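Local coordinates for protein diguanylate cyclase (Marinobacter aquaeolei VT8, PDB 3IGN) that probably catalyses the joining of two GTP molecules into the messenger c-di-GMP with release of diphosphate, here represented by its GGDEF domain bound to c-di-GMP, at residues V26-Y30 with P141-W147; Q38-L42 with I134-T138; S41-I47 with E89-L95. One frame throughout, in Å; residues are numbered along the deposited sequence.

Contact 1: residues V26-Y30 with P141-W147; sequences VDAEY and PENYMQW
Helix 19-36 and the first turn of helix 144-160 come nearest at Asp27 and Tyr144, whose CA atoms are 5.2 Å apart, while the loop 141-143 runs past the end of Tyr30. Tyr30 has its CG anti to the backbone N (chi1 173°), which sends the ring across the interface until Asn143 C and Tyr144 N lie over the centre of one face. The ring's hydroxyl continues into the loop and donates to the backbone: Tyr30 OH is 2.7 Å from Pro141 O, tilted out of the plane of that carbonyl. Tyr144 has CG between its backbone N and carbonyl carbon (chi1 83°), which presents a ring face to helix 19-36. Asp27 CB makes a CH-pi contact there, 4.0 Å from the Tyr144 ring centroid, and Met145 CG, from a selenomethionine, lies over the opposite face; Tyr144 OH is held by Glu23. Val26 CG1 fills the angle between the two aromatic side chains, 3.7 Å from Tyr144 CD2 and 3.8 Å from Trp147 CE3. The six-membered ring of Trp147 meets Val26 O edge-on, and its NE1 bonds to Ala135 O. A water links Asp27 OD1 to Tyr144 N, so the second helix's opening amide has a partner. Asn143 is the N-cap: its OD1 takes a bond from Gln146 N (3.0 Å) and a weak one from Met145 N. In return, Gln146 OE1 receives Glu142 N in an almost straight bond (175°), fastening the loop to the turn that follows. Val26 and Trp147 also reach Leu42 on the strand beneath, which marks the arrangement as two helices packed side by side over one face of the central sheet of the alpha/beta GGDEF domain.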
ATOM      1  N   VAL A  26      -0.980 -12.886  -0.458  1.00 18.21           N
ATOM      2  CA  VAL A  26       0.215 -12.631  -1.270  1.00 17.90           C
ATOM      3  C   VAL A  26       0.850 -13.972  -1.628  1.00 19.87           C
ATOM      4  O   VAL A  26       1.245 -14.208  -2.768  1.00 18.69           O
ATOM      5  CB  VAL A  26       1.267 -11.796  -0.495  1.00 17.39           C
ATOM      6  CG1 VAL A  26       2.553 -11.685  -1.306  1.00 18.00           C
ATOM      7  CG2 VAL A  26       0.722 -10.411  -0.219  1.00 18.87           C
ATOM      8  N   ASP A  27       0.951 -14.851  -0.640  1.00 20.06           N
ATOM      9  CA  ASP A  27       1.531 -16.170  -0.849  1.00 21.15           C
ATOM     10  C   ASP A  27       0.690 -16.961  -1.854  1.00 20.66           C
ATOM     11  O   ASP A  27       1.240 -17.660  -2.713  1.00 19.41           O
ATOM     12  CB  ASP A  27       1.625 -16.914   0.492  1.00 23.69           C
ATOM     13  CG  ASP A  27       2.356 -18.246   0.383  1.00 31.41           C
ATOM     14  OD1 ASP A  27       3.174 -18.422  -0.545  1.00 31.81           O
ATOM     15  OD2 ASP A  27       2.121 -19.116   1.245  1.00 37.28           O
ATOM     16  N   ALA A  28      -0.631 -16.838  -1.763  1.00 19.03           N
ATOM     17  CA  ALA A  28      -1.516 -17.552  -2.684  1.00 20.25           C
ATOM     18  C   ALA A  28      -1.315 -17.047  -4.109  1.00 21.15           C
ATOM     19  O   ALA A  28      -1.266 -17.842  -5.058  1.00 20.94           O
ATOM     20  CB  ALA A  28      -2.968 -17.377  -2.265  1.00 20.64           C
ATOM     21  N   GLU A  29      -1.193 -15.730  -4.269  1.00 19.35           N
ATOM     22  CA  GLU A  29      -0.988 -15.175  -5.606  1.00 18.96           C
ATOM     23  C   GLU A  29       0.384 -15.582  -6.154  1.00 19.43           C
ATOM     24  O   GLU A  29       0.530 -15.841  -7.352  1.00 19.25           O
ATOM     25  CB  GLU A  29      -1.125 -13.655  -5.583  1.00 18.20           C
ATOM     26  CG  GLU A  29      -1.134 -12.993  -6.974  1.00 19.67           C
ATOM     27  CD  GLU A  29      -2.340 -13.382  -7.828  1.00 20.06           C
ATOM     28  OE1 GLU A  29      -3.442 -13.586  -7.280  1.00 23.89           O
ATOM     29  OE2 GLU A  29      -2.201 -13.455  -9.062  1.00 22.86           O
ATOM     30  N   TYR A  30       1.382 -15.644  -5.275  1.00 19.99           N
ATOM     31  CA  TYR A  30       2.733 -16.049  -5.662  1.00 19.28           C
ATOM     32  C   TYR A  30       2.717 -17.472  -6.229  1.00 17.96           C
ATOM     33  O   TYR A  30       3.307 -17.736  -7.279  1.00 17.90           O
ATOM     34  CB  TYR A  30       3.679 -15.993  -4.447  1.00 19.78           C
ATOM     35  CG  TYR A  30       5.056 -16.548  -4.717  1.00 18.21           C
ATOM     36  CD1 TYR A  30       6.029 -15.773  -5.355  1.00 18.75           C
ATOM     37  CD2 TYR A  30       5.377 -17.859  -4.381  1.00 18.76           C
ATOM     38  CE1 TYR A  30       7.284 -16.294  -5.660  1.00 19.54           C
ATOM     39  CE2 TYR A  30       6.631 -18.396  -4.684  1.00 20.58           C
ATOM     40  CZ  TYR A  30       7.575 -17.606  -5.328  1.00 20.50           C
ATOM     41  OH  TYR A  30       8.790 -18.139  -5.683  1.00 21.57           O
ATOM     42  N   PRO A 141      12.178 -14.199  -7.547  1.00 22.00           N
ATOM     43  CA  PRO A 141      11.857 -14.428  -6.126  1.00 23.07           C
ATOM     44  C   PRO A 141      11.556 -15.899  -5.854  1.00 22.29           C
ATOM     45  O   PRO A 141      10.736 -16.492  -6.547  1.00 23.68           O
ATOM     46  CB  PRO A 141      10.631 -13.544  -5.904  1.00 24.86           C
ATOM     47  CG  PRO A 141      10.859 -12.412  -6.857  1.00 22.02           C
ATOM     48  CD  PRO A 141      11.349 -13.119  -8.106  1.00 20.31           C
ATOM     49  N   GLU A 142      12.187 -16.485  -4.836  1.00 21.24           N
ATOM     50  CA  GLU A 142      11.965 -17.904  -4.540  1.00 25.10           C
ATOM     51  C   GLU A 142      10.823 -18.215  -3.568  1.00 25.54           C
ATOM     52  O   GLU A 142      10.519 -19.385  -3.302  1.00 24.32           O
ATOM     53  CB  GLU A 142      13.262 -18.531  -4.039  1.00 30.21           C
ATOM     54  CG  GLU A 142      14.453 -18.172  -4.916  1.00 34.62           C
ATOM     55  CD  GLU A 142      15.584 -19.169  -4.817  1.00 39.21           C
ATOM     56  OE1 GLU A 142      15.629 -19.936  -3.834  1.00 40.47           O
ATOM     57  OE2 GLU A 142      16.441 -19.176  -5.720  1.00 40.77           O
ATOM     58  N   ASN A 143      10.222 -17.172  -3.013  1.00 23.69           N
ATOM     59  CA  ASN A 143       9.075 -17.321  -2.123  1.00 22.02           C
ATOM     60  C   ASN A 143       8.391 -15.952  -2.082  1.00 24.04           C
ATOM     61  O   ASN A 143       8.960 -14.954  -2.532  1.00 22.99           O
ATOM     62  CB  ASN A 143       9.494 -17.801  -0.725  1.00 22.45           C
ATOM     63  CG  ASN A 143      10.463 -16.870  -0.054  1.00 25.93           C
ATOM     64  OD1 ASN A 143      10.191 -15.688   0.098  1.00 27.82           O
ATOM     65  ND2 ASN A 143      11.599 -17.403   0.368  1.00 28.12           N
ATOM     66  N   TYR A 144       7.178 -15.890  -1.548  1.00 22.39           N
ATOM     67  CA  TYR A 144       6.445 -14.630  -1.552  1.00 20.58           C
ATOM     68  C   TYR A 144       7.095 -13.503  -0.779  1.00 21.80           C
ATOM     69  O   TYR A 144       6.849 -12.334  -1.062  1.00 24.26           O
ATOM     70  CB  TYR A 144       5.016 -14.827  -1.048  1.00 21.31           C
ATOM     71  CG  TYR A 144       4.859 -14.825   0.455  1.00 25.23           C
ATOM     72  CD1 TYR A 144       5.078 -15.978   1.208  1.00 27.13           C
ATOM     73  CD2 TYR A 144       4.479 -13.663   1.122  1.00 27.11           C
ATOM     74  CE1 TYR A 144       4.914 -15.973   2.595  1.00 28.77           C
ATOM     75  CE2 TYR A 144       4.317 -13.643   2.500  1.00 31.60           C
ATOM     76  CZ  TYR A 144       4.534 -14.801   3.232  1.00 33.57           C
ATOM     77  OH  TYR A 144       4.358 -14.781   4.595  1.00 37.80           O
HETATM   78  N   MSE A 145       7.930 -13.843   0.193  1.00 22.27           N
HETATM   79  CA  MSE A 145       8.564 -12.809   0.990  1.00 23.74           C
HETATM   80  C   MSE A 145       9.658 -12.089   0.217  1.00 22.16           C
HETATM   81  O   MSE A 145       9.893 -10.906   0.434  1.00 23.72           O
HETATM   82  CB  MSE A 145       9.088 -13.410   2.288  1.00 27.93           C
HETATM   83  CG  MSE A 145       7.952 -13.962   3.115  1.00 46.38           C
HETATM   84 SE   MSE A 145       8.492 -14.515   4.859  1.00 68.41          SE
HETATM   85  CE  MSE A 145       8.595 -12.761   5.667  1.00 69.47           C
ATOM     86  N   GLN A 146      10.309 -12.791  -0.703  1.00 22.90           N
ATOM     87  CA  GLN A 146      11.344 -12.160  -1.519  1.00 21.81           C
ATOM     88  C   GLN A 146      10.678 -11.213  -2.518  1.00 22.17           C
ATOM     89  O   GLN A 146      11.279 -10.236  -2.959  1.00 24.42           O
ATOM     90  CB  GLN A 146      12.187 -13.233  -2.225  1.00 20.90           C
ATOM     91  CG  GLN A 146      13.131 -13.954  -1.262  1.00 24.17           C
ATOM     92  CD  GLN A 146      13.936 -15.057  -1.925  1.00 30.72           C
ATOM     93  OE1 GLN A 146      14.059 -15.105  -3.152  1.00 30.12           O
ATOM     94  NE2 GLN A 146      14.499 -15.949  -1.112  1.00 35.14           N
ATOM     95  N   TRP A 147       9.424 -11.504  -2.859  1.00 22.19           N
ATOM     96  CA  TRP A 147       8.644 -10.664  -3.762  1.00 21.32           C
ATOM     97  C   TRP A 147       8.299  -9.385  -2.985  1.00 20.91           C
ATOM     98  O   TRP A 147       8.437  -8.269  -3.492  1.00 21.83           O
ATOM     99  CB  TRP A 147       7.363 -11.412  -4.179  1.00 21.75           C
ATOM    100  CG  TRP A 147       6.420 -10.641  -5.064  1.00 19.79           C
ATOM    101  CD1 TRP A 147       6.724  -9.583  -5.879  1.00 18.18           C
ATOM    102  CD2 TRP A 147       5.030 -10.916  -5.269  1.00 17.62           C
ATOM    103  NE1 TRP A 147       5.609  -9.183  -6.577  1.00 18.31           N
ATOM    104  CE2 TRP A 147       4.556  -9.985  -6.225  1.00 18.43           C
ATOM    105  CE3 TRP A 147       4.136 -11.857  -4.735  1.00 19.50           C
ATOM    106  CZ2 TRP A 147       3.223  -9.969  -6.666  1.00 18.10           C
ATOM    107  CZ3 TRP A 147       2.798 -11.838  -5.177  1.00 20.20           C
ATOM    108  CH2 TRP A 147       2.365 -10.901  -6.130  1.00 21.01           C
TER
HETATM  109  O   HOH W   1       6.211 -18.525  -0.784  1.00 33.79           O

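Contact 2: residues Q38-L42 with I134-T138; sequences QATSL and IAQLT
Ile134 meets Leu42 through the backbone, its CA 3.4 Å from Leu42 O in a CA-H...O contact. Its side chain turns to the face covered by helix 100-115, where it touches Ala103 and Cys107. Ala135 forms an antiparallel hydrogen-bonded pair with Leu42: Ala135 N donates to Leu42 O at 2.9 Å, and Leu42 N returns a bond to Ala135 O at 3.0 Å. The latter donor stands above the carbonyl plane. These are neighbouring strands of the central sheet of the GGDEF domain, 40-47 running against 130-136 with their axes at 153°. Gln136 is the non-hydrogen-bonded partner of Ser41, the two CA atoms only 3.9 Å apart. Its CB approaches Ser41 OG to 3.5 Å, a packing contact; the hydroxyl's hydrogen bond is with Thr98 O. The extended Gln136 chain, its CG trans to N (chi1 170°), carries the amide past Thr40 O to Ala39, where NE2 is 3.9 Å from the methyl CB; OE1 goes to Ala100 N. Leu137 N reaches Thr40 O at 2.9 Å in a nearly straight bond (172°). Beside it, Thr40 CG2 and Leu137 CB lie alongside each other, their side chains pointing the same way. Where the strands part, one water receives Thr40 N and Gln136 NE2 and donates to Leu137 O.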
ATOM      1  N   GLN A  38       0.975 -15.575 -14.839  1.00 21.54           N
ATOM      2  CA  GLN A  38       0.204 -14.375 -15.136  1.00 24.98           C
ATOM      3  C   GLN A  38       0.902 -13.115 -14.641  1.00 24.30           C
ATOM      4  O   GLN A  38       1.666 -13.160 -13.684  1.00 24.37           O
ATOM      5  CB  GLN A  38      -1.178 -14.454 -14.473  1.00 27.00           C
ATOM      6  CG  GLN A  38      -1.201 -14.129 -12.957  1.00 29.68           C
ATOM      7  CD  GLN A  38      -0.732 -15.284 -12.070  1.00 28.00           C
ATOM      8  OE1 GLN A  38      -0.526 -16.410 -12.542  1.00 23.60           O
ATOM      9  NE2 GLN A  38      -0.571 -15.007 -10.771  1.00 24.76           N
ATOM     10  N   ALA A  39       0.647 -11.993 -15.300  1.00 21.11           N
ATOM     11  CA  ALA A  39       1.234 -10.741 -14.857  1.00 22.61           C
ATOM     12  C   ALA A  39       0.575 -10.455 -13.511  1.00 21.77           C
ATOM     13  O   ALA A  39      -0.636 -10.596 -13.356  1.00 22.35           O
ATOM     14  CB  ALA A  39       0.918  -9.627 -15.840  1.00 23.51           C
ATOM     15  N   THR A  40       1.376 -10.095 -12.522  1.00 20.08           N
ATOM     16  CA  THR A  40       0.830  -9.790 -11.214  1.00 21.99           C
ATOM     17  C   THR A  40       1.850  -8.899 -10.527  1.00 22.17           C
ATOM     18  O   THR A  40       3.053  -9.105 -10.655  1.00 21.79           O
ATOM     19  CB  THR A  40       0.553 -11.071 -10.387  1.00 30.06           C
ATOM     20  OG1 THR A  40      -0.155 -10.717  -9.190  1.00 32.69           O
ATOM     21  CG2 THR A  40       1.838 -11.777 -10.029  1.00 31.76           C
ATOM     22  N   SER A  41       1.359  -7.895  -9.821  1.00 20.16           N
ATOM     23  CA  SER A  41       2.239  -6.948  -9.158  1.00 18.99           C
ATOM     24  C   SER A  41       1.830  -6.737  -7.714  1.00 19.81           C
ATOM     25  O   SER A  41       0.690  -6.991  -7.328  1.00 20.75           O
ATOM     26  CB  SER A  41       2.199  -5.609  -9.893  1.00 19.20           C
ATOM     27  OG  SER A  41       2.635  -5.743 -11.240  1.00 23.74           O
ATOM     28  N   LEU A  42       2.783  -6.249  -6.933  1.00 20.73           N
ATOM     29  CA  LEU A  42       2.582  -5.967  -5.530  1.00 21.55           C
ATOM     30  C   LEU A  42       2.953  -4.513  -5.266  1.00 21.28           C
ATOM     31  O   LEU A  42       3.926  -4.000  -5.824  1.00 20.56           O
ATOM     32  CB  LEU A  42       3.490  -6.870  -4.709  1.00 25.80           C
ATOM     33  CG  LEU A  42       3.242  -6.942  -3.206  1.00 28.42           C
ATOM     34  CD1 LEU A  42       1.947  -7.701  -2.962  1.00 30.43           C
ATOM     35  CD2 LEU A  42       4.411  -7.646  -2.531  1.00 29.07           C
ATOM     36  N   ILE A 134       6.433  -0.419  -6.264  1.00 21.37           N
ATOM     37  CA  ILE A 134       5.778  -1.451  -7.068  1.00 21.64           C
ATOM     38  C   ILE A 134       6.777  -2.518  -7.494  1.00 23.28           C
ATOM     39  O   ILE A 134       7.902  -2.211  -7.872  1.00 23.91           O
ATOM     40  CB  ILE A 134       5.181  -0.852  -8.370  1.00 21.16           C
ATOM     41  CG1 ILE A 134       4.045   0.117  -8.053  1.00 21.12           C
ATOM     42  CG2 ILE A 134       4.687  -1.973  -9.299  1.00 22.50           C
ATOM     43  CD1 ILE A 134       3.665   0.972  -9.255  1.00 21.23           C
ATOM     44  N   ALA A 135       6.365  -3.778  -7.423  1.00 22.89           N
ATOM     45  CA  ALA A 135       7.215  -4.861  -7.864  1.00 21.98           C
ATOM     46  C   ALA A 135       6.370  -5.887  -8.599  1.00 21.94           C
ATOM     47  O   ALA A 135       5.517  -6.553  -8.000  1.00 19.62           O
ATOM     48  CB  ALA A 135       7.933  -5.522  -6.681  1.00 24.36           C
ATOM     49  N   GLN A 136       6.574  -5.991  -9.905  1.00 21.93           N
ATOM     50  CA  GLN A 136       5.853  -7.003 -10.663  1.00 21.41           C
ATOM     51  C   GLN A 136       6.613  -8.289 -10.376  1.00 21.62           C
ATOM     52  O   GLN A 136       7.841  -8.290 -10.288  1.00 21.06           O
ATOM     53  CB  GLN A 136       5.862  -6.706 -12.167  1.00 20.96           C
ATOM     54  CG  GLN A 136       5.318  -7.888 -12.994  1.00 21.31           C
ATOM     55  CD  GLN A 136       5.052  -7.532 -14.446  1.00 25.03           C
ATOM     56  OE1 GLN A 136       5.283  -6.404 -14.868  1.00 27.80           O
ATOM     57  NE2 GLN A 136       4.558  -8.506 -15.221  1.00 22.21           N
ATOM     58  N   LEU A 137       5.889  -9.385 -10.210  1.00 19.89           N
ATOM     59  CA  LEU A 137       6.516 -10.660  -9.928  1.00 19.71           C
ATOM     60  C   LEU A 137       7.179 -11.281 -11.151  1.00 20.45           C
ATOM     61  O   LEU A 137       6.575 -11.369 -12.217  1.00 21.21           O
ATOM     62  CB  LEU A 137       5.472 -11.622  -9.354  1.00 20.20           C
ATOM     63  CG  LEU A 137       5.911 -13.020  -8.909  1.00 20.62           C
ATOM     64  CD1 LEU A 137       7.043 -12.941  -7.897  1.00 20.77           C
ATOM     65  CD2 LEU A 137       4.704 -13.749  -8.312  1.00 18.74           C
ATOM     66  N   THR A 138       8.435 -11.686 -10.988  1.00 21.15           N
ATOM     67  CA  THR A 138       9.199 -12.339 -12.050  1.00 22.34           C
ATOM     68  C   THR A 138       9.505 -13.741 -11.526  1.00 22.20           C
ATOM     69  O   THR A 138       9.075 -14.106 -10.437  1.00 23.36           O
ATOM     70  CB  THR A 138      10.538 -11.624 -12.317  1.00 24.61           C
ATOM     71  OG1 THR A 138      11.451 -11.903 -11.246  1.00 23.45           O
ATOM     72  CG2 THR A 138      10.331 -10.129 -12.418  1.00 25.29           C
TER
HETATM   73  O   HOH W   2       4.080 -11.018 -13.431  1.00 21.79           O

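Contact 3: residues S41-I47 with E89-L95; sequences SLVMFDI and EEFGIIL
Phe45 and Phe91 face each other as an antiparallel hydrogen-bonded pair, one of three such rungs (the others are Ser41 with Leu95 and Val43 with Ile93) along strands whose axes lie at 165°. At chi1 67° Phe45 CG stands over its own backbone, between N and C, and the ring leans over the neighbouring strand rather than straight off the sheet. Phe91 CB then sits on one face of that ring in a CH-pi contact, 3.6 Å from the Phe45 ring centroid. The two rings are nearly parallel but slid apart, with centroids 5.2 Å from each other and little overlap. Ile93 CD1 approaches Phe45 CE2 at 3.7 Å, and Ile47 CD1 closes on the edge of the Phe91 ring, 3.8 Å from CE2. Farther along the same face, Val43 CG2 touches Leu95 CD1 at 3.6 Å. Helices 59-74 and 100-115 cover this apolar row. On the other face Met44, a selenomethionine, bends at chi2 (-121°) and chi3, folding its CE back to 4.0 Å from Gly92 CA, where there is no side chain in the way. Next to it the like-charged carboxylates of Asp46 and Glu90 come close side by side, their planes about half a right angle apart; the closest approach in the model is doubtful, and Lys159 forms a salt bridge with Asp46 OD2. Past the last pair, Ile47 N bonds to Glu89 O (3.3 Å), and a water donates to both Ile47 O and Glu89 OE2. Glu89, Glu90 and Phe91 end GGEEF, this protein's GGDEF signature, at the turn of the beta-hairpin 82-85/90-96 that carries it in diguanylate cyclases; strand 40-47 pairs with the second arm, consistent with an active site at this end.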
ATOM      1  N   SER A  41       1.359  -7.895  -9.821  1.00 20.16           N
ATOM      2  CA  SER A  41       2.239  -6.948  -9.158  1.00 18.99           C
ATOM      3  C   SER A  41       1.830  -6.737  -7.714  1.00 19.81           C
ATOM      4  O   SER A  41       0.690  -6.991  -7.328  1.00 20.75           O
ATOM      5  CB  SER A  41       2.199  -5.609  -9.893  1.00 19.20           C
ATOM      6  OG  SER A  41       2.635  -5.743 -11.240  1.00 23.74           O
ATOM      7  N   LEU A  42       2.783  -6.249  -6.933  1.00 20.73           N
ATOM      8  CA  LEU A  42       2.582  -5.967  -5.530  1.00 21.55           C
ATOM      9  C   LEU A  42       2.953  -4.513  -5.266  1.00 21.28           C
ATOM     10  O   LEU A  42       3.926  -4.000  -5.824  1.00 20.56           O
ATOM     11  CB  LEU A  42       3.490  -6.870  -4.709  1.00 25.80           C
ATOM     12  CG  LEU A  42       3.242  -6.942  -3.206  1.00 28.42           C
ATOM     13  CD1 LEU A  42       1.947  -7.701  -2.962  1.00 30.43           C
ATOM     14  CD2 LEU A  42       4.411  -7.646  -2.531  1.00 29.07           C
ATOM     15  N   VAL A  43       2.176  -3.857  -4.412  1.00 21.21           N
ATOM     16  CA  VAL A  43       2.436  -2.476  -4.040  1.00 22.13           C
ATOM     17  C   VAL A  43       2.630  -2.427  -2.530  1.00 21.71           C
ATOM     18  O   VAL A  43       1.974  -3.152  -1.789  1.00 22.17           O
ATOM     19  CB  VAL A  43       1.253  -1.552  -4.400  1.00 22.88           C
ATOM     20  CG1 VAL A  43       1.577  -0.104  -4.002  1.00 24.89           C
ATOM     21  CG2 VAL A  43       0.949  -1.646  -5.884  1.00 24.12           C
HETATM   22  N   MSE A  44       3.565  -1.600  -2.085  1.00 24.19           N
HETATM   23  CA  MSE A  44       3.822  -1.420  -0.661  1.00 27.38           C
HETATM   24  C   MSE A  44       3.966   0.084  -0.545  1.00 24.68           C
HETATM   25  O   MSE A  44       4.776   0.677  -1.252  1.00 24.81           O
HETATM   26  CB  MSE A  44       5.140  -2.078  -0.236  1.00 34.87           C
HETATM   27  CG  MSE A  44       5.307  -3.517  -0.668  1.00 46.25           C
HETATM   28 SE   MSE A  44       5.561  -4.693   0.841  1.00 58.47          SE
HETATM   29  CE  MSE A  44       3.773  -4.581   1.488  1.00 50.40           C
ATOM     30  N   PHE A  45       3.156   0.718   0.293  1.00 25.67           N
ATOM     31  CA  PHE A  45       3.275   2.159   0.438  1.00 26.42           C
ATOM     32  C   PHE A  45       3.128   2.621   1.876  1.00 27.98           C
ATOM     33  O   PHE A  45       2.513   1.944   2.703  1.00 26.37           O
ATOM     34  CB  PHE A  45       2.308   2.893  -0.514  1.00 26.01           C
ATOM     35  CG  PHE A  45       0.838   2.720  -0.203  1.00 27.88           C
ATOM     36  CD1 PHE A  45       0.150   3.699   0.513  1.00 29.62           C
ATOM     37  CD2 PHE A  45       0.125   1.631  -0.700  1.00 26.57           C
ATOM     38  CE1 PHE A  45      -1.228   3.604   0.725  1.00 29.35           C
ATOM     39  CE2 PHE A  45      -1.253   1.524  -0.495  1.00 25.47           C
ATOM     40  CZ  PHE A  45      -1.931   2.514   0.216  1.00 25.60           C
ATOM     41  N   ASP A  46       3.744   3.766   2.156  1.00 28.93           N
ATOM     42  CA  ASP A  46       3.760   4.370   3.484  1.00 31.38           C
ATOM     43  C   ASP A  46       3.304   5.816   3.414  1.00 32.88           C
ATOM     44  O   ASP A  46       3.446   6.480   2.388  1.00 34.70           O
ATOM     45  CB  ASP A  46       5.185   4.384   4.048  1.00 36.52           C
ATOM     46  CG  ASP A  46       5.665   3.024   4.486  1.00 44.11           C
ATOM     47  OD1 ASP A  46       4.980   2.023   4.193  1.00 46.23           O
ATOM     48  OD2 ASP A  46       6.740   2.959   5.123  1.00 47.20           O
ATOM     49  N   ILE A  47       2.775   6.304   4.527  1.00 34.55           N
ATOM     50  CA  ILE A  47       2.349   7.689   4.618  1.00 31.99           C
ATOM     51  C   ILE A  47       3.636   8.461   4.898  1.00 30.88           C
ATOM     52  O   ILE A  47       4.393   8.092   5.787  1.00 31.23           O
ATOM     53  CB  ILE A  47       1.374   7.878   5.787  1.00 32.10           C
ATOM     54  CG1 ILE A  47       0.054   7.166   5.470  1.00 30.44           C
ATOM     55  CG2 ILE A  47       1.163   9.361   6.057  1.00 29.64           C
ATOM     56  CD1 ILE A  47      -0.690   6.683   6.702  1.00 31.31           C
ATOM     57  N   GLU A  89       1.897   2.600   9.604  1.00 35.69           N
ATOM     58  CA  GLU A  89       1.478   3.501   8.543  1.00 38.50           C
ATOM     59  C   GLU A  89       1.812   2.912   7.180  1.00 34.82           C
ATOM     60  O   GLU A  89       1.870   3.632   6.188  1.00 37.32           O
ATOM     61  CB  GLU A  89       2.142   4.864   8.683  1.00 41.29           C
ATOM     62  CG  GLU A  89       3.564   4.942   8.162  1.00 45.19           C
ATOM     63  CD  GLU A  89       4.587   4.682   9.213  1.00 49.55           C
ATOM     64  OE1 GLU A  89       4.275   3.985  10.193  1.00 50.83           O
ATOM     65  OE2 GLU A  89       5.723   5.165   9.062  1.00 52.13           O
ATOM     66  N   GLU A  90       2.011   1.598   7.141  1.00 36.05           N
ATOM     67  CA  GLU A  90       2.337   0.880   5.901  1.00 32.78           C
ATOM     68  C   GLU A  90       1.156   0.079   5.356  1.00 28.49           C
ATOM     69  O   GLU A  90       0.455  -0.597   6.100  1.00 26.77           O
ATOM     70  CB  GLU A  90       3.499  -0.098   6.120  1.00 38.71           C
ATOM     71  CG  GLU A  90       4.827   0.510   6.502  1.00 46.09           C
ATOM     72  CD  GLU A  90       5.989  -0.343   6.021  1.00 52.27           C
ATOM     73  OE1 GLU A  90       5.822  -1.581   5.951  1.00 53.27           O
ATOM     74  OE2 GLU A  90       7.066   0.216   5.717  1.00 55.11           O
ATOM     75  N   PHE A  91       0.965   0.139   4.041  1.00 25.57           N
ATOM     76  CA  PHE A  91      -0.126  -0.577   3.383  1.00 25.20           C
ATOM     77  C   PHE A  91       0.421  -1.390   2.218  1.00 24.00           C
ATOM     78  O   PHE A  91       1.489  -1.097   1.700  1.00 25.38           O
ATOM     79  CB  PHE A  91      -1.161   0.409   2.838  1.00 26.66           C
ATOM     80  CG  PHE A  91      -1.778   1.291   3.882  1.00 29.13           C
ATOM     81  CD1 PHE A  91      -3.050   1.018   4.374  1.00 30.13           C
ATOM     82  CD2 PHE A  91      -1.097   2.407   4.356  1.00 27.34           C
ATOM     83  CE1 PHE A  91      -3.642   1.851   5.327  1.00 31.98           C
ATOM     84  CE2 PHE A  91      -1.678   3.242   5.306  1.00 31.30           C
ATOM     85  CZ  PHE A  91      -2.953   2.965   5.791  1.00 31.61           C
ATOM     86  N   GLY A  92      -0.324  -2.409   1.811  1.00 23.05           N
ATOM     87  CA  GLY A  92       0.102  -3.216   0.684  1.00 18.88           C
ATOM     88  C   GLY A  92      -1.105  -3.505  -0.186  1.00 21.89           C
ATOM     89  O   GLY A  92      -2.229  -3.513   0.299  1.00 23.38           O
ATOM     90  N   ILE A  93      -0.881  -3.714  -1.478  1.00 20.01           N
ATOM     91  CA  ILE A  93      -1.977  -4.048  -2.384  1.00 21.29           C
ATOM     92  C   ILE A  93      -1.495  -5.119  -3.353  1.00 21.82           C
ATOM     93  O   ILE A  93      -0.383  -5.028  -3.874  1.00 22.40           O
ATOM     94  CB  ILE A  93      -2.433  -2.850  -3.255  1.00 20.41           C
ATOM     95  CG1 ILE A  93      -2.495  -1.558  -2.443  1.00 19.30           C
ATOM     96  CG2 ILE A  93      -3.813  -3.132  -3.825  1.00 19.30           C
ATOM     97  CD1 ILE A  93      -2.753  -0.334  -3.311  1.00 23.14           C
ATOM     98  N   ILE A  94      -2.330  -6.129  -3.580  1.00 19.16           N
ATOM     99  CA  ILE A  94      -2.001  -7.184  -4.530  1.00 18.78           C
ATOM    100  C   ILE A  94      -2.779  -6.784  -5.769  1.00 20.42           C
ATOM    101  O   ILE A  94      -3.972  -6.506  -5.697  1.00 20.92           O
ATOM    102  CB  ILE A  94      -2.497  -8.570  -4.069  1.00 16.77           C
ATOM    103  CG1 ILE A  94      -1.825  -8.957  -2.756  1.00 17.46           C
ATOM    104  CG2 ILE A  94      -2.184  -9.629  -5.141  1.00 18.02           C
ATOM    105  CD1 ILE A  94      -2.388 -10.233  -2.119  1.00 17.11           C
ATOM    106  N   LEU A  95      -2.097  -6.726  -6.903  1.00 18.62           N
ATOM    107  CA  LEU A  95      -2.751  -6.355  -8.146  1.00 17.99           C
ATOM    108  C   LEU A  95      -2.632  -7.504  -9.146  1.00 19.50           C
ATOM    109  O   LEU A  95      -1.664  -7.592  -9.899  1.00 20.88           O
ATOM    110  CB  LEU A  95      -2.106  -5.092  -8.717  1.00 17.85           C
ATOM    111  CG  LEU A  95      -1.998  -3.872  -7.794  1.00 19.72           C
ATOM    112  CD1 LEU A  95      -1.216  -2.774  -8.510  1.00 21.84           C
ATOM    113  CD2 LEU A  95      -3.394  -3.370  -7.413  1.00 21.44           C
TER
HETATM  114  O   HOH W   3       6.405   7.598   7.513  1.00 46.75           O

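Overall arrangement
Contacts 2 and 3 lie within one sheet; contact 1 joins two helices packed on it. Strand 40-47 serves both sheet contacts, which share Ser41 and Leu42, and is zipped to 130-136 along one edge and to 90-96 along the other, with centres about 12 Å apart. The centre of contact 1 is about 10 Å from that of contact 2; Trp147 CE2 packs on Leu42 CB at 3.6 Å and Val26 N on Ile94 CD1 at 3.4 Å. Bound c-di-GMP lies by Arg78 and Asp81, as in the RxxD inhibitory site of this family and probably apart from the GGEEF turn, about 4 Å from the Leu95 side chain, about 8 Å from Ser41's and about 10 Å from Glu29's.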